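Local structure of putative translational inhibitor protein (Yersinia pestis, 5V4D) at the interface of chains A and B. The protein is of unknown function but belongs to the Rid family of enamine/imine deaminases, and so may hydrolyse reactive enamine and imine intermediates. Residues are numbered along the deposited sequence; one frame, centred on the assembly and turned at random. Chains: chain A/B, Putative translational inhibitor protein.

Contact 1: the interface of chains A and B. Residues chain A 18-20; chain B 91, 94-95, 103-104, 106.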
# COMPACT_ATOMS: atom_id res chain seq x y z
N PRO A 18 -10.35 15.32 -0.63
CA PRO A 18 -9.20 16.18 -0.26
C PRO A 18 -7.85 15.49 -0.50
O PRO A 18 -7.16 15.01 0.42
CB PRO A 18 -9.44 16.45 1.23
CG PRO A 18 -10.12 15.24 1.70
CD PRO A 18 -11.03 14.76 0.56
N TYR A 19 -7.46 15.43 -1.77
CA TYR A 19 -6.23 14.76 -2.15
C TYR A 19 -5.71 15.43 -3.42
O TYR A 19 -6.40 16.22 -4.08
CB TYR A 19 -6.41 13.24 -2.33
CG TYR A 19 -7.46 12.83 -3.35
CD1 TYR A 19 -7.11 12.62 -4.66
CD2 TYR A 19 -8.79 12.62 -2.97
CE1 TYR A 19 -8.05 12.27 -5.60
CE2 TYR A 19 -9.74 12.25 -3.91
CZ TYR A 19 -9.36 12.09 -5.23
OH TYR A 19 -10.27 11.74 -6.21
N SER A 20 -4.43 15.18 -3.71
CA SER A 20 -3.83 15.61 -4.95
C SER A 20 -3.72 14.43 -5.91
O SER A 20 -3.54 13.29 -5.47
CB SER A 20 -2.44 16.17 -4.70
OG SER A 20 -2.50 17.35 -3.88
N ASN B 91 -13.57 11.93 4.77
CA ASN B 91 -13.05 13.03 3.95
C ASN B 91 -13.19 14.39 4.64
O ASN B 91 -12.29 15.24 4.55
CB ASN B 91 -13.78 13.05 2.62
CG ASN B 91 -13.28 12.00 1.65
OD1 ASN B 91 -12.25 11.36 1.86
ND2 ASN B 91 -14.05 11.80 0.56
N TYR B 94 -10.68 14.54 7.47
CA TYR B 94 -9.35 14.47 6.91
C TYR B 94 -8.99 15.79 6.22
O TYR B 94 -7.87 16.31 6.37
CB TYR B 94 -9.36 13.23 5.99
CG TYR B 94 -8.13 12.90 5.23
CD1 TYR B 94 -7.36 11.77 5.55
CD2 TYR B 94 -7.79 13.64 4.12
CE1 TYR B 94 -6.26 11.45 4.78
CE2 TYR B 94 -6.69 13.37 3.37
CZ TYR B 94 -5.90 12.28 3.70
OH TYR B 94 -4.78 12.03 2.92
N ALA B 95 -9.98 16.42 5.57
CA ALA B 95 -9.78 17.72 4.94
C ALA B 95 -9.47 18.81 5.97
O ALA B 95 -8.58 19.65 5.74
CB ALA B 95 -11.02 18.12 4.13
N PHE B 103 -2.55 18.87 -0.27
CA PHE B 103 -3.14 17.59 0.12
C PHE B 103 -2.26 16.43 -0.36
O PHE B 103 -1.80 16.44 -1.51
CB PHE B 103 -4.55 17.40 -0.48
CG PHE B 103 -5.63 18.26 0.14
CD1 PHE B 103 -5.58 18.63 1.46
CD2 PHE B 103 -6.72 18.67 -0.63
CE1 PHE B 103 -6.59 19.39 2.04
CE2 PHE B 103 -7.74 19.43 -0.06
CZ PHE B 103 -7.67 19.80 1.28
N PRO B 104 -2.04 15.41 0.47
CA PRO B 104 -1.27 14.24 0.03
C PRO B 104 -1.93 13.54 -1.14
O PRO B 104 -3.13 13.66 -1.37
CB PRO B 104 -1.24 13.33 1.27
CG PRO B 104 -1.34 14.30 2.41
CD PRO B 104 -2.26 15.41 1.93
N ARG B 106 -3.40 9.97 -2.37
CA ARG B 106 -4.25 9.14 -1.53
C ARG B 106 -4.84 7.99 -2.33
O ARG B 106 -5.09 8.09 -3.53
CB ARG B 106 -5.39 9.95 -0.94
CG ARG B 106 -6.03 9.26 0.28
CD ARG B 106 -6.98 10.21 0.96
NE ARG B 106 -8.21 10.27 0.19
CZ ARG B 106 -9.33 10.87 0.60
NH1 ARG B 106 -9.37 11.54 1.75
NH2 ARG B 106 -10.40 10.83 -0.19
O HOH W 1 -4.89 13.46 0.79
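A:Pro18, A:Tyr19 and A:Ser20 run as an extended segment past B:Phe103 and B:Pro104, and A:Ser20 N donates an almost straight bond (3.1 Å, 166° at H) to B:Pro104 O. A:Ser20 OG, set beside its own backbone N, donates to the preceding carbonyl, B:Phe103 O, at 2.6 Å, so one serine holds two successive carbonyls. The proline ring of A:Pro18 lodges among B:Asn91, B:Tyr94, B:Ala95 and B:Phe103. Its CB lies over a face of the B:Phe103 ring, 3.8 Å from the centroid and shifted toward the rim, and also meets B:Ala95 CB; its CG faces B:Tyr94 CD2 at 3.7 Å. A water links the carbonyl A:Pro18 O to B:Pro104 O and to the phenol B:Tyr94 OH, the last at 2.6 Å and in the plane of the tyrosine ring. A:Tyr19 has CG in the crowded position between backbone N and carbonyl carbon (chi1 58°), which turns its ring toward B:Arg106; CD2 comes to 3.7 Å from the guanidinium NH2, with the two planes 33° apart. Both NH1 and NH2 of that guanidinium reach B:Asn91 OD1 from the same face of the amide, NH2 at 2.8 Å, which restrains the group's rotation, while NH1 lies above a face of the B:Tyr94 ring, toward its rim. B:Arg106 matches the conserved Rid arginine that binds a substrate carboxylate in a cleft between subunits, and may do the same here. It belongs to strand 105-110, flanked by helix 87-98, with the chain A loop closing against both.

Contact 2: the interface of chains A and B. Residues chain A 4, 23, 25, 30; chain B 28, 75-76, 125.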
# COMPACT_ATOMS: atom_id res chain seq x y z
N LYS A 4 8.28 18.94 -1.48
CA LYS A 4 7.03 18.35 -1.93
C LYS A 4 6.32 19.25 -2.94
O LYS A 4 6.15 20.46 -2.72
CB LYS A 4 6.17 18.07 -0.69
CG LYS A 4 4.75 17.96 -0.88
CD LYS A 4 4.14 17.38 0.40
CE LYS A 4 2.68 17.67 0.36
NZ LYS A 4 1.99 17.56 1.70
N ILE A 23 1.87 13.58 -5.87
CA ILE A 23 2.83 14.41 -5.15
C ILE A 23 4.22 13.94 -5.54
O ILE A 23 4.47 12.73 -5.55
CB ILE A 23 2.66 14.28 -3.62
CG1 ILE A 23 1.35 14.91 -3.14
CG2 ILE A 23 3.89 14.88 -2.87
CD1 ILE A 23 1.29 16.41 -3.34
N PHE A 25 8.23 14.05 -4.46
CA PHE A 25 9.03 14.35 -3.27
C PHE A 25 10.29 13.51 -3.31
O PHE A 25 10.20 12.28 -3.43
CB PHE A 25 8.25 14.06 -1.99
CG PHE A 25 9.06 14.34 -0.76
CD1 PHE A 25 9.51 13.31 0.06
CD2 PHE A 25 9.40 15.65 -0.46
CE1 PHE A 25 10.28 13.59 1.19
CE2 PHE A 25 10.15 15.94 0.67
CZ PHE A 25 10.58 14.88 1.49
N TYR A 30 4.41 10.03 -6.16
CA TYR A 30 3.41 9.22 -5.46
C TYR A 30 2.07 9.56 -6.09
O TYR A 30 1.56 10.65 -5.88
CB TYR A 30 3.37 9.55 -3.97
CG TYR A 30 4.65 9.27 -3.21
CD1 TYR A 30 4.83 8.05 -2.53
CD2 TYR A 30 5.68 10.21 -3.17
CE1 TYR A 30 6.00 7.78 -1.84
CE2 TYR A 30 6.86 9.94 -2.47
CZ TYR A 30 7.01 8.74 -1.83
OH TYR A 30 8.20 8.52 -1.14
N ILE B 28 12.69 9.45 4.86
CA ILE B 28 11.26 9.12 4.75
C ILE B 28 10.83 8.46 6.05
O ILE B 28 11.54 7.60 6.59
CB ILE B 28 10.96 8.16 3.58
CG1 ILE B 28 11.34 8.83 2.24
CG2 ILE B 28 9.49 7.74 3.59
CD1 ILE B 28 10.53 10.10 1.93
N VAL B 75 3.23 12.83 2.17
CA VAL B 75 3.19 12.79 0.70
C VAL B 75 2.10 11.89 0.17
O VAL B 75 1.61 12.09 -0.96
CB VAL B 75 4.55 12.38 0.07
CG1 VAL B 75 5.64 13.38 0.49
CG2 VAL B 75 4.93 10.98 0.46
N LYS B 76 1.73 10.88 0.96
CA LYS B 76 0.82 9.84 0.51
C LYS B 76 0.14 9.24 1.72
O LYS B 76 0.81 8.93 2.71
CB LYS B 76 1.59 8.74 -0.25
CG LYS B 76 0.79 7.47 -0.60
CD LYS B 76 -0.26 7.82 -1.67
CE LYS B 76 -0.91 6.55 -2.28
NZ LYS B 76 -1.41 5.63 -1.25
N ILE B 125 2.87 8.11 4.65
CA ILE B 125 4.29 8.25 4.32
C ILE B 125 4.62 9.74 4.36
O ILE B 125 3.86 10.54 3.80
CB ILE B 125 4.56 7.68 2.92
CG1 ILE B 125 4.15 6.22 2.88
CG2 ILE B 125 6.00 7.86 2.54
CD1 ILE B 125 3.91 5.75 1.44
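A:Tyr30 presents a ring face to B:Val75, whose CG2 methyl stands over the middle of the ring, 3.7 Å from its centroid. This CH-pi contact is the core of an apolar patch in which no nitrogen or oxygen of one chain comes within bonding reach of the other. The two methyls of B:Val75 divide the neighbours: CG2 goes to the tyrosine, whereas CG1, anti to the carbonyl carbon (chi1 -60°), meets A:Phe25 CB at 3.7 Å. A:Ile23 closes in from another side, its CG2 3.9 Å from B:Val75 CB and its CG1 3.6 Å from the carbonyl oxygen B:Val75 O. B:Val75 thus packs against three side chains of chain A.

Farther along the interface, the terminal methyl B:Ile28 CD1 sits in the plane of the A:Phe25 ring, at its edge, 3.6 Å from CE1. The two side chains pass alongside, pointing opposite ways. A:Phe25 has CG anti to its backbone N (chi1 179°), which carries the ring out to this methyl. The phenol end of A:Tyr30 points at B:Ile28 tip to tip, and B:Ile125 CG2 lies above the hydroxyl on the B:Val75 side, 4.3 Å from A:Tyr30 OH. On that same side, nearer the CB end of the ring, A:Tyr30 CD1 meets B:Lys76 CB at 4.0 Å; here the lysine contributes its aliphatic base.

Within chain A, the backbone oxygen of A:Ile23 lies at the edge of the A:Tyr30 ring and the backbone nitrogen of A:Lys4 at that of A:Phe25, both in plane. Strands 22-25 and 28-31 of chain A supply one wall. Strand 74-81 of chain B inserts B:Val75 from its start, with B:Ile125 and B:Ile28 on strands 120-127 and 28-31.

Contact 1 and contact 2 lie on one interface, the centres of their C-alpha atoms about 12 Å apart, and no residue serves both. Chain A continues from the loop of contact 1 almost directly into strand 22-25 of contact 2, so one stretch of backbone spans the two. Contact 1 is polar in part, built on backbone carbonyls, a water and the cleft arginine; contact 2 is apolar and could act mainly as adhesive. With three copies in the deposited assembly, as is usual for the trimeric Rid family, such interfaces would hold the trimer together and shape its intersubunit clefts.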